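Local coordinates for member of DUF4221 family (Bacteroides vulgatus, PDB 3S9J), which is of unknown function but folds as a six-bladed beta-propeller that binds sodium ions in the crystal, at residues 328-333 with 353-358; 32-37 with 54-59; 302-307 with 338-343. All coordinates share one frame; numbering follows the deposited sequence. Where two conformers were deposited one is given.

Interaction 1: residues 328-333 with 353-358; sequences YKMSFV and NKLVFT. With NA (sodium ion), chain C.
The edge of F332 meets the face of F357 in a T-shaped stack, with ring centroids 5.0 Å apart and planes at 81°. One atom does most of the touching: F332 CE1 sits over the centre of the F357 ring, 3.7 Å above its plane. F332 reaches there because its CG lies between the backbone N and the carbonyl carbon (chi1 72°), which swings the ring across to F357. The edge of the F357 ring meets backbone, CE1 lying 3.5 Å from M330 O. Beside this pair the selenomethionine M330 bends at its last torsion to set CE 3.9 Å from L355 CD1, a purely apolar touch. Replacing F357 by alanine is likely to leave the F332 edge without the face it points into and to open a gap beside M330. At the far end of 353-358, N353 OD1 binds a sodium ion at 2.6 Å, with two waters and the carbonyl oxygens of D21 and T24. Within this propeller blade, strand 337-341 runs between the two segments and pairs with both, the N-terminal strand 8-19 pairs with 354-364 as the outermost strand, the 'velcro' closure of a propeller, and M31 of strand 31-36 in the next blade packs on M330, F332 and F357.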
loop_
_atom_site.group_PDB
_atom_site.type_symbol
_atom_site.label_atom_id
_atom_site.label_comp_id
_atom_site.label_asym_id
_atom_site.label_seq_id
_atom_site.Cartn_x
_atom_site.Cartn_y
_atom_site.Cartn_z
ATOM N N TYR A 328 -2.565 -7.743 8.406
ATOM C CA TYR A 328 -3.283 -6.619 7.805
ATOM C C TYR A 328 -2.534 -5.969 6.652
ATOM O O TYR A 328 -3.143 -5.187 5.918
ATOM C CB TYR A 328 -3.704 -5.578 8.856
ATOM C CG TYR A 328 -2.576 -4.967 9.650
ATOM C CD1 TYR A 328 -1.789 -3.953 9.091
ATOM C CD2 TYR A 328 -2.291 -5.381 10.929
ATOM C CE1 TYR A 328 -0.731 -3.383 9.794
ATOM C CE2 TYR A 328 -1.249 -4.786 11.669
ATOM C CZ TYR A 328 -0.475 -3.803 11.105
ATOM O OH TYR A 328 0.571 -3.228 11.773
ATOM N N LYS A 329 -1.265 -6.293 6.473
ATOM C CA LYS A 329 -0.528 -5.871 5.302
ATOM C C LYS A 329 -0.915 -6.638 4.021
ATOM O O LYS A 329 -0.366 -6.363 2.946
ATOM C CB LYS A 329 0.980 -5.899 5.553
ATOM C CG LYS A 329 1.354 -4.906 6.655
ATOM C CD LYS A 329 2.839 -4.700 6.784
ATOM C CE LYS A 329 3.156 -3.742 7.906
ATOM N NZ LYS A 329 4.637 -3.501 8.095
HETATM N N MSE A 330 -1.883 -7.552 4.155
HETATM C CA MSE A 330 -2.619 -8.121 3.023
HETATM C C MSE A 330 -4.114 -7.878 3.221
HETATM O O MSE A 330 -4.842 -8.714 3.794
HETATM C CB MSE A 330 -2.326 -9.602 2.860
HETATM C CG MSE A 330 -0.999 -9.892 2.166
HETATM SE SE MSE A 330 -0.860 -11.721 1.531
HETATM C CE MSE A 330 -0.829 -12.639 3.259
ATOM N N SER A 331 -4.547 -6.687 2.829
ATOM C CA SER A 331 -5.939 -6.270 2.945
ATOM C C SER A 331 -6.398 -5.751 1.578
ATOM O O SER A 331 -5.581 -5.240 0.810
ATOM C CB SER A 331 -6.109 -5.175 4.015
ATOM O OG SER A 331 -5.859 -5.703 5.305
ATOM N N PHE A 332 -7.683 -5.909 1.286
ATOM C CA PHE A 332 -8.275 -5.341 0.076
ATOM C C PHE A 332 -9.757 -5.116 0.246
ATOM O O PHE A 332 -10.417 -5.738 1.091
ATOM C CB PHE A 332 -8.028 -6.231 -1.140
ATOM C CG PHE A 332 -8.835 -7.519 -1.169
ATOM C CD1 PHE A 332 -8.320 -8.691 -0.600
ATOM C CD2 PHE A 332 -10.070 -7.591 -1.807
ATOM C CE1 PHE A 332 -9.024 -9.877 -0.629
ATOM C CE2 PHE A 332 -10.800 -8.799 -1.837
ATOM C CZ PHE A 332 -10.268 -9.947 -1.256
ATOM N N VAL A 333 -10.293 -4.199 -0.542
ATOM C CA VAL A 333 -11.747 -3.981 -0.542
ATOM C C VAL A 333 -12.332 -4.750 -1.720
ATOM O O VAL A 333 -11.892 -4.573 -2.862
ATOM C CB VAL A 333 -12.099 -2.507 -0.689
ATOM C CG1 VAL A 333 -13.667 -2.316 -0.765
ATOM C CG2 VAL A 333 -11.502 -1.692 0.475
ATOM N N ASN A 353 -0.209 -22.968 3.335
ATOM C CA ASN A 353 -0.804 -23.324 2.019
ATOM C C ASN A 353 -2.287 -23.047 1.921
ATOM O O ASN A 353 -3.007 -23.688 1.166
ATOM C CB ASN A 353 -0.431 -24.740 1.633
ATOM C CG ASN A 353 0.979 -24.801 1.036
ATOM O OD1 ASN A 353 1.370 -23.968 0.194
ATOM N ND2 ASN A 353 1.759 -25.727 1.514
ATOM N N LYS A 354 -2.749 -22.082 2.704
ATOM C CA LYS A 354 -4.101 -21.566 2.569
ATOM C C LYS A 354 -4.083 -20.058 2.768
ATOM O O LYS A 354 -3.769 -19.575 3.857
ATOM C CB LYS A 354 -5.024 -22.222 3.594
ATOM C CG LYS A 354 -6.513 -22.118 3.291
ATOM C CD LYS A 354 -7.075 -23.323 2.499
ATOM C CE LYS A 354 -7.053 -24.682 3.239
ATOM N NZ LYS A 354 -8.003 -24.803 4.374
ATOM N N LEU A 355 -4.383 -19.311 1.713
ATOM C CA LEU A 355 -4.513 -17.853 1.814
ATOM C C LEU A 355 -5.921 -17.515 2.272
ATOM O O LEU A 355 -6.899 -17.818 1.600
ATOM C CB LEU A 355 -4.180 -17.149 0.514
ATOM C CG LEU A 355 -4.365 -15.648 0.447
ATOM C CD1 LEU A 355 -3.425 -14.902 1.435
ATOM C CD2 LEU A 355 -4.106 -15.200 -1.031
ATOM N N VAL A 356 -6.035 -16.933 3.467
ATOM C CA VAL A 356 -7.323 -16.763 4.146
ATOM C C VAL A 356 -7.566 -15.294 4.417
ATOM O O VAL A 356 -6.649 -14.589 4.862
ATOM C CB VAL A 356 -7.377 -17.515 5.499
ATOM C CG1 VAL A 356 -8.695 -17.280 6.236
ATOM C CG2 VAL A 356 -7.154 -19.019 5.288
ATOM N N PHE A 357 -8.787 -14.855 4.139
ATOM C CA PHE A 357 -9.254 -13.500 4.447
ATOM C C PHE A 357 -10.570 -13.534 5.169
ATOM O O PHE A 357 -11.416 -14.380 4.875
ATOM C CB PHE A 357 -9.466 -12.673 3.163
ATOM C CG PHE A 357 -8.252 -12.453 2.347
ATOM C CD1 PHE A 357 -7.441 -11.341 2.567
ATOM C CD2 PHE A 357 -7.936 -13.305 1.302
ATOM C CE1 PHE A 357 -6.339 -11.107 1.791
ATOM C CE2 PHE A 357 -6.842 -13.069 0.502
ATOM C CZ PHE A 357 -6.014 -11.999 0.750
ATOM N N THR A 358 -10.769 -12.605 6.106
ATOM C CA THR A 358 -12.069 -12.388 6.693
ATOM C C THR A 358 -12.663 -11.100 6.123
ATOM O O THR A 358 -11.971 -10.088 6.018
ATOM C CB THR A 358 -11.984 -12.322 8.218
ATOM O OG1 THR A 358 -11.558 -13.602 8.699
ATOM C CG2 THR A 358 -13.344 -11.961 8.811
HETATM NA NA NA C . 2.635 -22.168 -1.188
HETATM O O HOH W 1 2.944 -20.848 0.801
HETATM O O HOH W 2 5.127 -21.694 -2.029
#

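Interaction 2: residues 32-37 with 54-59; sequences FQFEEN and IVIFDI
F34 and I56 make an apolar contact within one blade of the six-bladed beta-propeller, between the first and third strands of a four-stranded antiparallel meander. Strand 39-46 lies between the two segments and hydrogen-bonds with both, F34 pairing with Y41 and V55 with F44, so 32-37 and 54-59 meet through side chains that reach past this middle strand. The separation shows in the backbone, where Q33 and I59 have the nearest CA atoms at 9.2 Å.

F34 stretches its ring toward I56, with CG placed between the backbone N and the carbonyl carbon (chi1 71°), and the two side chains cross at about a right angle. H43 and Y41 of the middle strand pack beside this pair, and P86 of strand 84-86 lies against F34, which makes this face of the sheet the one turned to the following blade. A glycerol, probably from the crystallisation liquor, lies about 4 Å from the I56 side chain.

Q33 precedes F34 in the strand and leaves it in the opposite direction. Its aliphatic part meets I59, just beyond the end of strand 53-58, again at about a right angle. The chain of Q33 bends at its second torsion (chi2 -92°), which carries the amide away from this apolar touch to polar partners elsewhere: OE1 accepts from K274 NZ, while NE2 bonds to E40 and Y275. The glutamine is thus divided between an aliphatic stem, which meets I59, and a polar amide held by other residues.

The two touches are narrow ones between single carbons: I56 CG2 stands 3.9 Å from F34 CZ, at the far end of the phenyl ring, and I59 CD1 lies 4.2 Å from Q33 CG.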
loop_
_atom_site.group_PDB
_atom_site.type_symbol
_atom_site.label_atom_id
_atom_site.label_comp_id
_atom_site.label_asym_id
_atom_site.label_seq_id
_atom_site.Cartn_x
_atom_site.Cartn_y
_atom_site.Cartn_z
ATOM N N PHE A 32 -3.904 -6.632 -5.407
ATOM C CA PHE A 32 -4.964 -5.658 -5.618
ATOM C C PHE A 32 -6.212 -6.317 -6.159
ATOM O O PHE A 32 -6.148 -7.131 -7.070
ATOM C CB PHE A 32 -4.530 -4.634 -6.650
ATOM C CG PHE A 32 -3.305 -3.821 -6.252
ATOM C CD1 PHE A 32 -3.380 -2.919 -5.216
ATOM C CD2 PHE A 32 -2.090 -3.995 -6.914
ATOM C CE1 PHE A 32 -2.257 -2.171 -4.850
ATOM C CE2 PHE A 32 -0.983 -3.239 -6.594
ATOM C CZ PHE A 32 -1.060 -2.317 -5.531
ATOM N N GLN A 33 -7.358 -5.910 -5.644
ATOM C CA GLN A 33 -8.639 -6.353 -6.177
ATOM C C GLN A 33 -8.932 -5.568 -7.464
ATOM O O GLN A 33 -8.636 -4.367 -7.571
ATOM C CB GLN A 33 -9.738 -6.160 -5.120
ATOM C CG GLN A 33 -11.112 -6.689 -5.481
ATOM C CD GLN A 33 -12.021 -5.659 -6.160
ATOM O OE1 GLN A 33 -11.559 -4.606 -6.595
ATOM N NE2 GLN A 33 -13.326 -5.972 -6.244
ATOM N N PHE A 34 -9.557 -6.260 -8.418
ATOM C CA PHE A 34 -10.000 -5.652 -9.663
ATOM C C PHE A 34 -11.206 -6.404 -10.229
ATOM O O PHE A 34 -11.480 -7.529 -9.835
ATOM C CB PHE A 34 -8.865 -5.585 -10.684
ATOM C CG PHE A 34 -8.461 -6.911 -11.258
ATOM C CD1 PHE A 34 -7.591 -7.731 -10.583
ATOM C CD2 PHE A 34 -8.918 -7.318 -12.502
ATOM C CE1 PHE A 34 -7.214 -8.952 -11.091
ATOM C CE2 PHE A 34 -8.545 -8.529 -13.037
ATOM C CZ PHE A 34 -7.663 -9.362 -12.336
ATOM N N GLU A 35 -11.925 -5.719 -11.113
ATOM C CA GLU A 35 -13.031 -6.296 -11.854
ATOM C C GLU A 35 -12.654 -6.514 -13.295
ATOM O O GLU A 35 -11.972 -5.687 -13.881
ATOM C CB GLU A 35 -14.233 -5.367 -11.782
ATOM C CG GLU A 35 -14.761 -5.127 -10.354
ATOM C CD GLU A 35 -16.163 -5.585 -10.117
ATOM O OE1 GLU A 35 -16.792 -6.126 -11.051
ATOM O OE2 GLU A 35 -16.670 -5.398 -8.993
ATOM N N GLU A 36 -13.100 -7.644 -13.847
ATOM C CA GLU A 36 -12.908 -7.971 -15.239
ATOM C C GLU A 36 -14.017 -8.920 -15.689
ATOM O O GLU A 36 -14.381 -9.856 -14.980
ATOM C CB GLU A 36 -11.547 -8.607 -15.473
ATOM C CG GLU A 36 -11.174 -8.733 -16.956
ATOM C CD GLU A 36 -9.759 -9.232 -17.226
ATOM O OE1 GLU A 36 -8.913 -9.182 -16.307
ATOM O OE2 GLU A 36 -9.485 -9.691 -18.373
ATOM N N ASN A 37 -14.571 -8.650 -16.863
ATOM C CA ASN A 37 -15.600 -9.494 -17.458
ATOM C C ASN A 37 -16.778 -9.743 -16.513
ATOM O O ASN A 37 -17.323 -10.834 -16.489
ATOM C CB ASN A 37 -14.993 -10.836 -17.883
ATOM C CG ASN A 37 -13.873 -10.684 -18.911
ATOM O OD1 ASN A 37 -13.921 -9.809 -19.775
ATOM N ND2 ASN A 37 -12.861 -11.547 -18.811
ATOM N N ILE A 54 2.678 -13.911 -11.619
ATOM C CA ILE A 54 1.517 -13.298 -11.041
ATOM C C ILE A 54 0.392 -14.323 -11.057
ATOM O O ILE A 54 0.128 -14.961 -12.084
ATOM C CB ILE A 54 1.096 -12.034 -11.829
ATOM C CG1 ILE A 54 2.178 -10.953 -11.730
ATOM C CG2 ILE A 54 -0.258 -11.466 -11.327
ATOM C CD1 ILE A 54 2.046 -9.880 -12.831
ATOM N N VAL A 55 -0.284 -14.459 -9.922
ATOM C CA VAL A 55 -1.446 -15.312 -9.819
ATOM C C VAL A 55 -2.685 -14.434 -9.726
ATOM O O VAL A 55 -2.705 -13.438 -8.997
ATOM C CB VAL A 55 -1.333 -16.221 -8.590
ATOM C CG1 VAL A 55 -2.640 -16.977 -8.291
ATOM C CG2 VAL A 55 -0.146 -17.172 -8.768
ATOM N N ILE A 56 -3.735 -14.830 -10.449
ATOM C CA ILE A 56 -4.999 -14.169 -10.348
ATOM C C ILE A 56 -5.960 -15.104 -9.632
ATOM O O ILE A 56 -6.159 -16.238 -10.081
ATOM C CB ILE A 56 -5.574 -13.837 -11.759
ATOM C CG1 ILE A 56 -4.575 -13.023 -12.586
ATOM C CG2 ILE A 56 -6.971 -13.139 -11.617
ATOM C CD1 ILE A 56 -4.141 -11.680 -11.973
ATOM N N PHE A 57 -6.516 -14.662 -8.506
ATOM C CA PHE A 57 -7.476 -15.444 -7.764
ATOM C C PHE A 57 -8.912 -15.044 -8.099
ATOM O O PHE A 57 -9.221 -13.870 -8.155
ATOM C CB PHE A 57 -7.304 -15.284 -6.260
ATOM C CG PHE A 57 -6.046 -15.915 -5.697
ATOM C CD1 PHE A 57 -5.946 -17.296 -5.518
ATOM C CD2 PHE A 57 -4.989 -15.138 -5.324
ATOM C CE1 PHE A 57 -4.798 -17.864 -5.002
ATOM C CE2 PHE A 57 -3.858 -15.694 -4.771
ATOM C CZ PHE A 57 -3.750 -17.047 -4.585
ATOM N N ASP A 58 -9.760 -16.049 -8.235
ATOM C CA ASP A 58 -11.221 -15.911 -8.461
ATOM C C ASP A 58 -11.940 -15.852 -7.121
ATOM O O ASP A 58 -11.966 -16.838 -6.382
ATOM C CB ASP A 58 -11.654 -17.104 -9.281
ATOM C CG ASP A 58 -13.140 -17.098 -9.629
ATOM O OD1 ASP A 58 -13.940 -16.388 -8.971
ATOM O OD2 ASP A 58 -13.474 -17.867 -10.549
ATOM N N ILE A 59 -12.455 -14.675 -6.772
ATOM C CA ILE A 59 -13.031 -14.451 -5.454
ATOM C C ILE A 59 -14.313 -15.262 -5.239
ATOM O O ILE A 59 -14.451 -15.972 -4.223
ATOM C CB ILE A 59 -13.230 -12.949 -5.181
ATOM C CG1 ILE A 59 -11.864 -12.259 -4.971
ATOM C CG2 ILE A 59 -14.116 -12.757 -3.925
ATOM C CD1 ILE A 59 -11.900 -10.747 -5.108
#

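Interaction 3: residues 302-307 with 338-343; sequences KEFSVI and LYISEN
F304 and V306 on one strand point their CB atoms at I340 and L338 on the other, and all four residues are buried. F304 presents the edge of its ring to I340, with CE2 4.4 Å from I340 CD1, which lies near the ring plane; the ring also stacks with F321 of its own blade. Two residues along, V306 and L338 approach at a slant, methyl to methyl, with V306 CG1 4.2 Å from L338 CD2. V306 CG1 and L338 CG each stand opposite the backbone N, beside the carbonyl carbon (chi1 178° and 175°); with both CB atoms directed across the gap, this brings the methyls together although the CA atoms are 10.2 Å apart. Y280 packs against both V306 and L338, and Y328 against I340. Where strand 337-341 ends, S341 OG accepts from N343 N at 3.0 Å in an ST turn. The strands belong to adjacent propeller blades, whose sheets face each other here. Backbone polar groups find partners within each sheet, as V306 does with T319. Between these two segments the contact is therefore carbon against carbon, held by shape and exclusion of water, while polar links between the blades lie nearby, as from Y328 to E284 and H269.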
loop_
_atom_site.group_PDB
_atom_site.type_symbol
_atom_site.label_atom_id
_atom_site.label_comp_id
_atom_site.label_asym_id
_atom_site.label_seq_id
_atom_site.Cartn_x
_atom_site.Cartn_y
_atom_site.Cartn_z
ATOM N N LYS A 302 1.290 -7.236 17.237
ATOM C CA LYS A 302 0.923 -5.818 17.289
ATOM C C LYS A 302 -0.579 -5.647 17.060
ATOM O O LYS A 302 -1.134 -6.183 16.124
ATOM C CB LYS A 302 1.758 -4.973 16.310
ATOM C CG LYS A 302 1.748 -3.471 16.685
ATOM C CD LYS A 302 2.738 -2.684 15.818
ATOM C CE LYS A 302 2.933 -1.260 16.372
ATOM N NZ LYS A 302 3.725 -0.317 15.473
ATOM N N GLU A 303 -1.240 -4.953 17.966
ATOM C CA GLU A 303 -2.664 -4.696 17.807
ATOM C C GLU A 303 -2.879 -3.547 16.843
ATOM O O GLU A 303 -1.956 -2.752 16.584
ATOM C CB GLU A 303 -3.290 -4.410 19.153
ATOM C CG GLU A 303 -3.191 -5.613 20.081
ATOM C CD GLU A 303 -3.499 -5.291 21.517
ATOM O OE1 GLU A 303 -3.086 -4.201 21.997
ATOM O OE2 GLU A 303 -4.131 -6.162 22.160
ATOM N N PHE A 304 -4.076 -3.486 16.284
ATOM C CA PHE A 304 -4.415 -2.419 15.342
ATOM C C PHE A 304 -5.886 -2.094 15.374
ATOM O O PHE A 304 -6.704 -2.806 15.974
ATOM C CB PHE A 304 -3.971 -2.780 13.912
ATOM C CG PHE A 304 -4.719 -3.923 13.302
ATOM C CD1 PHE A 304 -4.385 -5.241 13.639
ATOM C CD2 PHE A 304 -5.719 -3.699 12.360
ATOM C CE1 PHE A 304 -5.055 -6.325 13.079
ATOM C CE2 PHE A 304 -6.405 -4.773 11.801
ATOM C CZ PHE A 304 -6.060 -6.094 12.162
ATOM N N SER A 305 -6.231 -0.968 14.767
ATOM C CA SER A 305 -7.600 -0.609 14.574
ATOM C C SER A 305 -7.814 -0.186 13.131
ATOM O O SER A 305 -6.868 0.093 12.401
ATOM C CB SER A 305 -8.012 0.525 15.525
ATOM O OG SER A 305 -7.356 1.734 15.210
ATOM N N VAL A 306 -9.084 -0.107 12.758
ATOM C CA VAL A 306 -9.491 0.472 11.484
ATOM C C VAL A 306 -10.530 1.536 11.726
ATOM O O VAL A 306 -11.593 1.274 12.311
ATOM C CB VAL A 306 -10.048 -0.591 10.537
ATOM C CG1 VAL A 306 -10.511 0.073 9.231
ATOM C CG2 VAL A 306 -8.969 -1.681 10.261
ATOM N N ILE A 307 -10.182 2.750 11.318
ATOM C CA ILE A 307 -11.058 3.910 11.358
ATOM C C ILE A 307 -11.858 3.955 10.051
ATOM O O ILE A 307 -11.284 3.826 8.972
ATOM C CB ILE A 307 -10.235 5.214 11.468
ATOM C CG1 ILE A 307 -9.306 5.178 12.693
ATOM C CG2 ILE A 307 -11.164 6.420 11.427
ATOM C CD1 ILE A 307 -8.063 6.079 12.607
ATOM N N LEU A 338 -14.543 -5.138 3.417
ATOM C CA LEU A 338 -13.109 -5.038 3.659
ATOM C C LEU A 338 -12.555 -6.374 4.064
ATOM O O LEU A 338 -12.962 -6.963 5.101
ATOM C CB LEU A 338 -12.824 -4.007 4.758
ATOM C CG LEU A 338 -11.374 -3.851 5.238
ATOM C CD1 LEU A 338 -10.455 -3.390 4.099
ATOM C CD2 LEU A 338 -11.306 -2.917 6.459
ATOM N N TYR A 339 -11.636 -6.880 3.255
ATOM C CA TYR A 339 -11.042 -8.170 3.516
ATOM C C TYR A 339 -9.672 -7.996 4.145
ATOM O O TYR A 339 -8.836 -7.275 3.619
ATOM C CB TYR A 339 -10.907 -8.980 2.246
ATOM C CG TYR A 339 -12.222 -9.479 1.672
ATOM C CD1 TYR A 339 -12.977 -8.673 0.839
ATOM C CD2 TYR A 339 -12.657 -10.768 1.895
ATOM C CE1 TYR A 339 -14.172 -9.130 0.270
ATOM C CE2 TYR A 339 -13.864 -11.239 1.315
ATOM C CZ TYR A 339 -14.607 -10.400 0.513
ATOM O OH TYR A 339 -15.787 -10.836 -0.086
ATOM N N ILE A 340 -9.449 -8.700 5.258
ATOM C CA ILE A 340 -8.185 -8.653 5.977
ATOM C C ILE A 340 -7.701 -10.068 6.124
ATOM O O ILE A 340 -8.437 -10.952 6.622
ATOM C CB ILE A 340 -8.317 -7.975 7.364
ATOM C CG1 ILE A 340 -9.003 -6.611 7.242
ATOM C CG2 ILE A 340 -6.934 -7.853 8.088
ATOM C CD1 ILE A 340 -9.187 -5.883 8.591
ATOM N N SER A 341 -6.450 -10.303 5.720
ATOM C CA SER A 341 -5.907 -11.658 5.782
ATOM C C SER A 341 -5.760 -12.141 7.197
ATOM O O SER A 341 -5.446 -11.344 8.129
ATOM C CB SER A 341 -4.541 -11.731 5.092
ATOM O OG SER A 341 -3.925 -12.997 5.235
ATOM N N GLU A 342 -5.927 -13.456 7.362
ATOM C CA GLU A 342 -5.642 -14.142 8.643
ATOM C C GLU A 342 -4.334 -14.932 8.611
ATOM O O GLU A 342 -4.113 -15.796 9.455
ATOM C CB GLU A 342 -6.833 -15.029 9.061
ATOM C CG GLU A 342 -8.010 -14.180 9.551
ATOM C CD GLU A 342 -8.967 -14.882 10.513
ATOM O OE1 GLU A 342 -8.599 -15.909 11.135
ATOM O OE2 GLU A 342 -10.106 -14.378 10.648
ATOM N N ASN A 343 -3.465 -14.662 7.640
ATOM C CA ASN A 343 -2.193 -15.376 7.515
ATOM C C ASN A 343 -1.102 -14.763 8.421
ATOM O O ASN A 343 -0.025 -14.436 7.971
ATOM C CB ASN A 343 -1.723 -15.411 6.078
ATOM C CG ASN A 343 -2.551 -16.344 5.253
ATOM O OD1 ASN A 343 -3.651 -15.986 4.870
ATOM N ND2 ASN A 343 -2.044 -17.554 5.002
#

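Interactions 1 and 3 share a sheet: strand 337-341 of interaction 3 lies between the two strands joined in interaction 1, and F332 O to Y339 N, 2.7 Å apart, joins strand 327-334 to strand 337-341 by a probable backbone hydrogen bond. Interactions 1 and 2 each tie first to third strand inside a blade, whereas interaction 3 spans two blades. The blades of interactions 1 and 2 also touch, F332 CD2 lying 3.6 Å from Q33 CB. All three contacts are buried, although Q33 in interaction 2 is partly exposed. Aromatic stacking distinguishes interaction 1; interaction 2 joins a ring and a glutamine stem to two isoleucines, the amide turning to outside partners; interaction 3 is aliphatic packing at a ring edge.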